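Local coordinates for putative methylase (Clostridium difficile, PDB 3LDU), which probably methylates guanine bases of ribosomal RNA and binds GTP in its methyltransferase domain, at residues G93-K107 with E138-D152. Sequence-based numbering, arbitrary orientation.
Sequences GAQFPISKASSIKSK and EDKEKYPIFVFIHKD
Phe96 and Glu138 pack ring against carboxylate, their planes 17° apart, with Glu138 OE1 over one face of the ring. Phe96 CG lies between the backbone N and the carbonyl carbon (chi1 53°), which puts the ring against the carboxylate. Separately, Phe96 N donates to Glu138 OE1 in a nearly straight 2.9 Å bond. Glutamate is long enough to reach the amide of Phe96, just before strand 98-104, while its other oxygen pairs with Lys119 of helix 111-129. That helix covers the tight face, where Ile98 CD1 lies 3.7 Å from Ile145 CB and the small Ala101 sits beside Val147, branched aliphatics suiting a sheet packed under a helix. Strands 98-104 and 145-150 run parallel here, joined through helix 111-129 as a beta-alpha-beta crossover of the THUMP domain, with 98-104 outermost in the sheet. A beta bulge at Ser99 shifts the register, and Ile145 O accepts a hydrogen bond from Ser99 N. The other face, with Phe146 and Ser102, is more open: solvent-exposed Lys100 sets CB over the Phe146 ring, 4.1 Å from its centroid, as a CH-pi contact. Its extended chain (chi1 178°) runs on, bringing Lys100 CD 3.6 Å from Phe146 CE2, and the amine leads away. Nearby, a water links Ser102 OG with Val147 O. Beyond the strands, Ser106 OG accepts from Asp152 N and donates to Ile104 O at 2.8 Å, a hydroxyl serving both roles; Asp152 OD1 accepts from Lys107 N at 2.9 Å, and Asp152 OD2 pairs with Lys72.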
ATOM      1  N   GLY A  93       0.985 -28.638 -14.783  1.00 32.16           N
ATOM      2  CA  GLY A  93       0.556 -29.100 -13.477  1.00 30.01           C
ATOM      3  C   GLY A  93       0.257 -27.964 -12.507  1.00 29.99           C
ATOM      4  O   GLY A  93      -0.233 -28.194 -11.400  1.00 28.27           O
ATOM      5  N   ALA A  94       0.553 -26.738 -12.921  1.00 27.19           N
ATOM      6  CA  ALA A  94       0.326 -25.577 -12.053  1.00 29.07           C
ATOM      7  C   ALA A  94      -1.156 -25.337 -11.792  1.00 26.37           C
ATOM      8  O   ALA A  94      -2.006 -25.700 -12.606  1.00 26.95           O
ATOM      9  CB  ALA A  94       0.974 -24.313 -12.634  1.00 24.51           C
ATOM     10  N   GLN A  95      -1.446 -24.722 -10.648  1.00 25.22           N
ATOM     11  CA  GLN A  95      -2.805 -24.298 -10.299  1.00 20.87           C
ATOM     12  C   GLN A  95      -3.035 -22.893 -10.845  1.00 26.38           C
ATOM     13  O   GLN A  95      -2.136 -22.053 -10.797  1.00 25.82           O
ATOM     14  CB  GLN A  95      -3.000 -24.271  -8.776  1.00 27.30           C
ATOM     15  CG  GLN A  95      -2.840 -25.623  -8.093  1.00 35.07           C
ATOM     16  CD  GLN A  95      -3.064 -25.526  -6.600  1.00 45.04           C
ATOM     17  OE1 GLN A  95      -4.045 -24.941  -6.146  1.00 48.24           O
ATOM     18  NE2 GLN A  95      -2.152 -26.096  -5.826  1.00 53.80           N
ATOM     19  N   PHE A  96      -4.228 -22.652 -11.382  1.00 24.94           N
ATOM     20  CA  PHE A  96      -4.586 -21.334 -11.909  1.00 24.98           C
ATOM     21  C   PHE A  96      -6.008 -20.946 -11.522  1.00 27.61           C
ATOM     22  O   PHE A  96      -6.898 -20.824 -12.378  1.00 27.09           O
ATOM     23  CB  PHE A  96      -4.365 -21.246 -13.436  1.00 26.13           C
ATOM     24  CG  PHE A  96      -5.031 -22.346 -14.232  1.00 28.21           C
ATOM     25  CD1 PHE A  96      -6.220 -22.113 -14.909  1.00 26.06           C
ATOM     26  CD2 PHE A  96      -4.456 -23.608 -14.323  1.00 29.72           C
ATOM     27  CE1 PHE A  96      -6.824 -23.122 -15.656  1.00 27.77           C
ATOM     28  CE2 PHE A  96      -5.055 -24.623 -15.072  1.00 31.02           C
ATOM     29  CZ  PHE A  96      -6.238 -24.384 -15.732  1.00 27.84           C
ATOM     30  N   PRO A  97      -6.229 -20.736 -10.219  1.00 27.63           N
ATOM     31  CA  PRO A  97      -7.567 -20.342  -9.790  1.00 30.89           C
ATOM     32  C   PRO A  97      -7.837 -18.929 -10.307  1.00 25.56           C
ATOM     33  O   PRO A  97      -6.903 -18.133 -10.378  1.00 22.66           O
ATOM     34  CB  PRO A  97      -7.456 -20.349  -8.262  1.00 31.21           C
ATOM     35  CG  PRO A  97      -6.014 -20.031  -7.984  1.00 26.49           C
ATOM     36  CD  PRO A  97      -5.243 -20.686  -9.123  1.00 24.74           C
ATOM     37  N   ILE A  98      -9.073 -18.640 -10.698  1.00 21.89           N
ATOM     38  CA  ILE A  98      -9.433 -17.280 -11.099  1.00 20.40           C
ATOM     39  C   ILE A  98      -9.862 -16.592  -9.811  1.00 26.55           C
ATOM     40  O   ILE A  98     -10.999 -16.713  -9.365  1.00 29.48           O
ATOM     41  CB  ILE A  98     -10.550 -17.263 -12.159  1.00 27.59           C
ATOM     42  CG1 ILE A  98     -10.314 -18.366 -13.203  1.00 24.92           C
ATOM     43  CG2 ILE A  98     -10.618 -15.906 -12.838  1.00 25.88           C
ATOM     44  CD1 ILE A  98      -8.954 -18.259 -13.923  1.00 21.29           C
ATOM     45  N   SER A  99      -8.915 -15.910  -9.187  1.00 24.66           N
ATOM     46  CA  SER A  99      -9.086 -15.525  -7.799  1.00 32.14           C
ATOM     47  C   SER A  99     -10.048 -14.371  -7.641  1.00 35.03           C
ATOM     48  O   SER A  99     -10.677 -14.220  -6.592  1.00 38.80           O
ATOM     49  CB  SER A  99      -7.732 -15.190  -7.173  1.00 38.61           C
ATOM     50  OG  SER A  99      -6.910 -16.348  -7.155  1.00 41.35           O
ATOM     51  N   LYS A 100     -10.181 -13.562  -8.685  1.00 31.03           N
ATOM     52  CA  LYS A 100     -10.955 -12.328  -8.561  1.00 38.26           C
ATOM     53  C   LYS A 100     -11.311 -11.750  -9.922  1.00 35.73           C
ATOM     54  O   LYS A 100     -10.493 -11.793 -10.854  1.00 32.18           O
ATOM     55  CB  LYS A 100     -10.143 -11.294  -7.785  1.00 43.87           C
ATOM     56  CG  LYS A 100     -10.822  -9.947  -7.638  1.00 43.94           C
ATOM     57  CD  LYS A 100      -9.897  -8.970  -6.933  1.00 50.42           C
ATOM     58  CE  LYS A 100     -10.610  -7.689  -6.530  1.00 52.88           C
ATOM     59  NZ  LYS A 100      -9.644  -6.704  -5.964  1.00 51.97           N
ATOM     60  N   ALA A 101     -12.531 -11.224 -10.041  1.00 27.09           N
ATOM     61  CA  ALA A 101     -12.891 -10.446 -11.226  1.00 21.64           C
ATOM     62  C   ALA A 101     -13.594  -9.178 -10.797  1.00 23.92           C
ATOM     63  O   ALA A 101     -14.428  -9.200  -9.887  1.00 29.83           O
ATOM     64  CB  ALA A 101     -13.785 -11.247 -12.161  1.00 22.08           C
ATOM     65  N   SER A 102     -13.229  -8.064 -11.424  1.00 18.76           N
ATOM     66  CA  SER A 102     -13.884  -6.791 -11.149  1.00 18.10           C
ATOM     67  C   SER A 102     -14.422  -6.261 -12.466  1.00 24.24           C
ATOM     68  O   SER A 102     -13.749  -6.351 -13.483  1.00 23.58           O
ATOM     69  CB  SER A 102     -12.883  -5.793 -10.549  1.00 24.22           C
ATOM     70  OG  SER A 102     -12.263  -6.305  -9.386  1.00 38.83           O
ATOM     71  N   SER A 103     -15.635  -5.719 -12.453  1.00 20.37           N
ATOM     72  CA  SER A 103     -16.222  -5.192 -13.679  1.00 16.79           C
ATOM     73  C   SER A 103     -16.912  -3.869 -13.385  1.00 21.96           C
ATOM     74  O   SER A 103     -17.772  -3.806 -12.515  1.00 23.28           O
ATOM     75  CB  SER A 103     -17.225  -6.180 -14.267  1.00 26.37           C
ATOM     76  OG  SER A 103     -17.799  -5.639 -15.440  1.00 27.00           O
ATOM     77  N   ILE A 104     -16.508  -2.837 -14.120  1.00 21.08           N
ATOM     78  CA  ILE A 104     -16.970  -1.462 -13.904  1.00 22.25           C
ATOM     79  C   ILE A 104     -17.440  -0.844 -15.227  1.00 20.46           C
ATOM     80  O   ILE A 104     -16.692  -0.822 -16.214  1.00 22.56           O
ATOM     81  CB  ILE A 104     -15.833  -0.606 -13.304  1.00 21.52           C
ATOM     82  CG1 ILE A 104     -15.454  -1.130 -11.910  1.00 27.39           C
ATOM     83  CG2 ILE A 104     -16.249   0.869 -13.232  1.00 26.36           C
ATOM     84  CD1 ILE A 104     -14.187  -0.523 -11.347  1.00 31.10           C
ATOM     85  N   LYS A 105     -18.682  -0.357 -15.265  1.00 20.20           N
ATOM     86  CA  LYS A 105     -19.224   0.282 -16.470  1.00 21.66           C
ATOM     87  C   LYS A 105     -19.051  -0.569 -17.724  1.00 24.56           C
ATOM     88  O   LYS A 105     -18.653  -0.060 -18.775  1.00 23.67           O
ATOM     89  CB  LYS A 105     -18.554   1.637 -16.706  1.00 24.78           C
ATOM     90  CG  LYS A 105     -18.751   2.640 -15.578  1.00 25.94           C
ATOM     91  CD  LYS A 105     -17.971   3.911 -15.861  1.00 28.53           C
ATOM     92  CE  LYS A 105     -18.327   5.020 -14.867  1.00 34.74           C
ATOM     93  NZ  LYS A 105     -17.556   4.931 -13.595  1.00 46.71           N
ATOM     94  N   SER A 106     -19.349  -1.857 -17.605  1.00 20.41           N
ATOM     95  CA  SER A 106     -19.107  -2.804 -18.687  1.00 20.79           C
ATOM     96  C   SER A 106     -20.294  -3.734 -18.854  1.00 21.80           C
ATOM     97  O   SER A 106     -20.965  -4.091 -17.877  1.00 26.94           O
ATOM     98  CB  SER A 106     -17.860  -3.641 -18.374  1.00 21.60           C
ATOM     99  OG  SER A 106     -16.717  -2.824 -18.209  1.00 24.28           O
ATOM    100  N   LYS A 107     -20.528  -4.153 -20.094  1.00 22.89           N
ATOM    101  CA  LYS A 107     -21.612  -5.071 -20.416  1.00 27.34           C
ATOM    102  C   LYS A 107     -21.487  -6.408 -19.674  1.00 27.37           C
ATOM    103  O   LYS A 107     -22.490  -6.973 -19.243  1.00 25.72           O
ATOM    104  CB  LYS A 107     -21.676  -5.283 -21.929  1.00 26.14           C
ATOM    105  CG  LYS A 107     -21.959  -3.996 -22.711  1.00 29.86           C
ATOM    106  CD  LYS A 107     -21.692  -4.149 -24.209  1.00 34.81           C
ATOM    107  CE  LYS A 107     -22.933  -4.577 -24.997  1.00 38.79           C
ATOM    108  NZ  LYS A 107     -23.367  -5.974 -24.733  1.00 42.99           N
ATOM    109  N   GLU A 138      -4.074 -30.072 -11.664  1.00 37.37           N
ATOM    110  CA  GLU A 138      -3.730 -28.783 -11.067  1.00 33.94           C
ATOM    111  C   GLU A 138      -3.170 -29.017  -9.665  1.00 33.29           C
ATOM    112  O   GLU A 138      -3.806 -28.669  -8.668  1.00 41.47           O
ATOM    113  CB  GLU A 138      -4.965 -27.874 -10.972  1.00 41.90           C
ATOM    114  CG  GLU A 138      -5.321 -27.100 -12.243  1.00 44.05           C
ATOM    115  CD  GLU A 138      -6.359 -25.994 -11.994  1.00 45.37           C
ATOM    116  OE1 GLU A 138      -6.007 -24.951 -11.382  1.00 35.05           O
ATOM    117  OE2 GLU A 138      -7.526 -26.166 -12.418  1.00 39.01           O
ATOM    118  N   ASP A 139      -1.972 -29.587  -9.582  1.00 33.16           N
ATOM    119  CA  ASP A 139      -1.447 -30.013  -8.286  1.00 40.69           C
ATOM    120  C   ASP A 139      -0.133 -29.353  -7.860  1.00 43.74           C
ATOM    121  O   ASP A 139       0.395 -29.666  -6.797  1.00 45.91           O
ATOM    122  CB  ASP A 139      -1.300 -31.539  -8.248  1.00 44.52           C
ATOM    123  CG  ASP A 139      -0.246 -32.050  -9.216  1.00 51.53           C
ATOM    124  OD1 ASP A 139       0.249 -31.246 -10.032  1.00 47.42           O
ATOM    125  OD2 ASP A 139       0.091 -33.253  -9.164  1.00 55.03           O
ATOM    126  N   LYS A 140       0.398 -28.447  -8.676  1.00 34.49           N
ATOM    127  CA  LYS A 140       1.670 -27.804  -8.349  1.00 30.06           C
ATOM    128  C   LYS A 140       1.437 -26.392  -7.804  1.00 28.64           C
ATOM    129  O   LYS A 140       0.425 -26.135  -7.147  1.00 31.91           O
ATOM    130  CB  LYS A 140       2.614 -27.793  -9.559  1.00 29.07           C
ATOM    131  CG  LYS A 140       2.917 -29.189 -10.131  1.00 39.02           C
ATOM    132  CD  LYS A 140       3.352 -30.149  -9.030  1.00 43.05           C
ATOM    133  CE  LYS A 140       3.688 -31.539  -9.583  1.00 48.40           C
ATOM    134  NZ  LYS A 140       4.893 -31.508 -10.457  1.00 46.68           N
ATOM    135  N   GLU A 141       2.367 -25.478  -8.071  1.00 28.24           N
ATOM    136  CA  GLU A 141       2.271 -24.136  -7.485  1.00 28.10           C
ATOM    137  C   GLU A 141       1.200 -23.242  -8.132  1.00 30.26           C
ATOM    138  O   GLU A 141       0.748 -23.485  -9.249  1.00 28.64           O
ATOM    139  CB  GLU A 141       3.638 -23.437  -7.446  1.00 25.76           C
ATOM    140  CG  GLU A 141       4.090 -22.812  -8.750  1.00 24.65           C
ATOM    141  CD  GLU A 141       4.660 -23.831  -9.740  1.00 30.58           C
ATOM    142  OE1 GLU A 141       4.490 -25.053  -9.531  1.00 35.52           O
ATOM    143  OE2 GLU A 141       5.288 -23.398 -10.728  1.00 30.58           O
ATOM    144  N   LYS A 142       0.809 -22.203  -7.403  1.00 26.60           N
ATOM    145  CA  LYS A 142      -0.377 -21.404  -7.728  1.00 23.96           C
ATOM    146  C   LYS A 142      -0.052 -20.103  -8.474  1.00 24.77           C
ATOM    147  O   LYS A 142       0.864 -19.364  -8.094  1.00 24.38           O
ATOM    148  CB  LYS A 142      -1.136 -21.108  -6.422  1.00 28.17           C
ATOM    149  CG  LYS A 142      -2.467 -20.392  -6.564  1.00 45.20           C
ATOM    150  CD  LYS A 142      -3.116 -20.218  -5.180  1.00 54.08           C
ATOM    151  CE  LYS A 142      -4.270 -19.214  -5.204  1.00 65.03           C
ATOM    152  NZ  LYS A 142      -4.711 -18.778  -3.841  1.00 65.13           N
ATOM    153  N   TYR A 143      -0.810 -19.857  -9.547  1.00 22.38           N
ATOM    154  CA  TYR A 143      -0.733 -18.645 -10.374  1.00 21.19           C
ATOM    155  C   TYR A 143      -2.124 -18.017 -10.382  1.00 23.07           C
ATOM    156  O   TYR A 143      -2.947 -18.344 -11.241  1.00 23.70           O
ATOM    157  CB  TYR A 143      -0.334 -19.024 -11.817  1.00 21.87           C
ATOM    158  CG  TYR A 143       1.076 -19.555 -11.928  1.00 24.15           C
ATOM    159  CD1 TYR A 143       2.114 -18.747 -12.379  1.00 26.19           C
ATOM    160  CD2 TYR A 143       1.382 -20.860 -11.550  1.00 24.15           C
ATOM    161  CE1 TYR A 143       3.424 -19.242 -12.471  1.00 25.53           C
ATOM    162  CE2 TYR A 143       2.674 -21.354 -11.626  1.00 22.80           C
ATOM    163  CZ  TYR A 143       3.691 -20.537 -12.088  1.00 24.43           C
ATOM    164  OH  TYR A 143       4.978 -21.027 -12.162  1.00 26.45           O
ATOM    165  N   PRO A 144      -2.411 -17.126  -9.412  1.00 20.21           N
ATOM    166  CA  PRO A 144      -3.785 -16.641  -9.269  1.00 18.32           C
ATOM    167  C   PRO A 144      -4.106 -15.663 -10.383  1.00 23.64           C
ATOM    168  O   PRO A 144      -3.369 -14.703 -10.588  1.00 24.05           O
ATOM    169  CB  PRO A 144      -3.778 -15.928  -7.903  1.00 18.09           C
ATOM    170  CG  PRO A 144      -2.482 -16.394  -7.217  1.00 26.09           C
ATOM    171  CD  PRO A 144      -1.526 -16.607  -8.358  1.00 22.71           C
ATOM    172  N   ILE A 145      -5.195 -15.909 -11.098  1.00 20.91           N
ATOM    173  CA  ILE A 145      -5.543 -15.088 -12.248  1.00 18.73           C
ATOM    174  C   ILE A 145      -6.531 -14.001 -11.828  1.00 23.66           C
ATOM    175  O   ILE A 145      -7.526 -14.283 -11.155  1.00 21.26           O
ATOM    176  CB  ILE A 145      -6.160 -15.954 -13.367  1.00 20.92           C
ATOM    177  CG1 ILE A 145      -5.263 -17.170 -13.671  1.00 24.15           C
ATOM    178  CG2 ILE A 145      -6.407 -15.127 -14.624  1.00 19.69           C
ATOM    179  CD1 ILE A 145      -3.873 -16.826 -14.227  1.00 23.59           C
ATOM    180  N   PHE A 146      -6.239 -12.763 -12.217  1.00 20.66           N
ATOM    181  CA  PHE A 146      -7.110 -11.631 -11.903  1.00 25.13           C
ATOM    182  C   PHE A 146      -7.662 -11.039 -13.199  1.00 23.28           C
ATOM    183  O   PHE A 146      -6.914 -10.846 -14.164  1.00 24.98           O
ATOM    184  CB  PHE A 146      -6.323 -10.557 -11.147  1.00 19.27           C
ATOM    185  CG  PHE A 146      -6.210 -10.796  -9.653  1.00 28.78           C
ATOM    186  CD1 PHE A 146      -5.703 -11.993  -9.144  1.00 25.74           C
ATOM    187  CD2 PHE A 146      -6.589  -9.805  -8.755  1.00 34.07           C
ATOM    188  CE1 PHE A 146      -5.590 -12.189  -7.767  1.00 24.26           C
ATOM    189  CE2 PHE A 146      -6.473 -10.004  -7.382  1.00 32.03           C
ATOM    190  CZ  PHE A 146      -5.975 -11.193  -6.893  1.00 31.39           C
ATOM    191  N   VAL A 147      -8.961 -10.738 -13.225  1.00 18.82           N
ATOM    192  CA  VAL A 147      -9.585 -10.153 -14.411  1.00 16.97           C
ATOM    193  C   VAL A 147     -10.208  -8.819 -14.017  1.00 19.24           C
ATOM    194  O   VAL A 147     -10.898  -8.739 -13.000  1.00 22.34           O
ATOM    195  CB  VAL A 147     -10.689 -11.058 -14.993  1.00 20.34           C
ATOM    196  CG1 VAL A 147     -11.244 -10.473 -16.291  1.00 20.40           C
ATOM    197  CG2 VAL A 147     -10.159 -12.462 -15.239  1.00 20.91           C
ATOM    198  N   PHE A 148      -9.942  -7.785 -14.813  1.00 18.33           N
ATOM    199  CA  PHE A 148     -10.440  -6.441 -14.528  1.00 20.95           C
ATOM    200  C   PHE A 148     -11.066  -5.901 -15.809  1.00 23.15           C
ATOM    201  O   PHE A 148     -10.408  -5.846 -16.846  1.00 24.76           O
ATOM    202  CB  PHE A 148      -9.276  -5.547 -14.087  1.00 18.78           C
ATOM    203  CG  PHE A 148      -9.662  -4.121 -13.820  1.00 21.33           C
ATOM    204  CD1 PHE A 148     -10.214  -3.759 -12.599  1.00 34.87           C
ATOM    205  CD2 PHE A 148      -9.442  -3.139 -14.777  1.00 24.43           C
ATOM    206  CE1 PHE A 148     -10.566  -2.444 -12.345  1.00 35.47           C
ATOM    207  CE2 PHE A 148      -9.788  -1.817 -14.518  1.00 35.91           C
ATOM    208  CZ  PHE A 148     -10.355  -1.477 -13.309  1.00 31.47           C
ATOM    209  N   ILE A 149     -12.346  -5.533 -15.749  1.00 20.53           N
ATOM    210  CA  ILE A 149     -13.035  -4.994 -16.918  1.00 18.15           C
ATOM    211  C   ILE A 149     -13.527  -3.580 -16.631  1.00 19.60           C
ATOM    212  O   ILE A 149     -14.212  -3.338 -15.638  1.00 22.96           O
ATOM    213  CB  ILE A 149     -14.211  -5.889 -17.360  1.00 21.77           C
ATOM    214  CG1 ILE A 149     -13.786  -7.371 -17.361  1.00 21.45           C
ATOM    215  CG2 ILE A 149     -14.697  -5.483 -18.760  1.00 19.56           C
ATOM    216  CD1 ILE A 149     -14.865  -8.350 -17.843  1.00 24.95           C
ATOM    217  N   HIS A 150     -13.142  -2.644 -17.493  1.00 18.67           N
ATOM    218  CA  HIS A 150     -13.543  -1.258 -17.306  1.00 20.23           C
ATOM    219  C   HIS A 150     -13.958  -0.710 -18.657  1.00 22.44           C
ATOM    220  O   HIS A 150     -13.184  -0.745 -19.613  1.00 23.91           O
ATOM    221  CB  HIS A 150     -12.395  -0.448 -16.713  1.00 25.01           C
ATOM    222  CG  HIS A 150     -12.724   1.001 -16.530  1.00 29.82           C
ATOM    223  ND1 HIS A 150     -13.448   1.468 -15.455  1.00 40.15           N
ATOM    224  CD2 HIS A 150     -12.456   2.075 -17.301  1.00 32.53           C
ATOM    225  CE1 HIS A 150     -13.594   2.776 -15.562  1.00 34.91           C
ATOM    226  NE2 HIS A 150     -12.997   3.173 -16.673  1.00 42.71           N
ATOM    227  N   LYS A 151     -15.206  -0.264 -18.747  1.00 22.14           N
ATOM    228  CA  LYS A 151     -15.752   0.211 -20.010  1.00 21.42           C
ATOM    229  C   LYS A 151     -15.464  -0.776 -21.144  1.00 28.41           C
ATOM    230  O   LYS A 151     -15.068  -0.383 -22.243  1.00 26.33           O
ATOM    231  CB  LYS A 151     -15.199   1.598 -20.337  1.00 23.78           C
ATOM    232  CG  LYS A 151     -15.657   2.658 -19.330  1.00 29.30           C
ATOM    233  CD  LYS A 151     -15.214   4.057 -19.717  1.00 34.67           C
ATOM    234  CE  LYS A 151     -15.439   5.021 -18.551  1.00 42.18           C
ATOM    235  NZ  LYS A 151     -15.003   6.415 -18.874  1.00 45.52           N
ATOM    236  N   ASP A 152     -15.656  -2.057 -20.842  1.00 21.48           N
ATOM    237  CA  ASP A 152     -15.517  -3.153 -21.808  1.00 21.37           C
ATOM    238  C   ASP A 152     -14.080  -3.518 -22.190  1.00 26.33           C
ATOM    239  O   ASP A 152     -13.873  -4.402 -23.019  1.00 30.23           O
ATOM    240  CB  ASP A 152     -16.343  -2.878 -23.068  1.00 21.73           C
ATOM    241  CG  ASP A 152     -17.807  -2.670 -22.762  1.00 30.68           C
ATOM    242  OD1 ASP A 152     -18.322  -3.359 -21.861  1.00 27.99           O
ATOM    243  OD2 ASP A 152     -18.442  -1.819 -23.423  1.00 35.70           O
TER
HETATM  244  O   HOH W   1      -9.737  -7.755 -10.381  1.00 36.63           O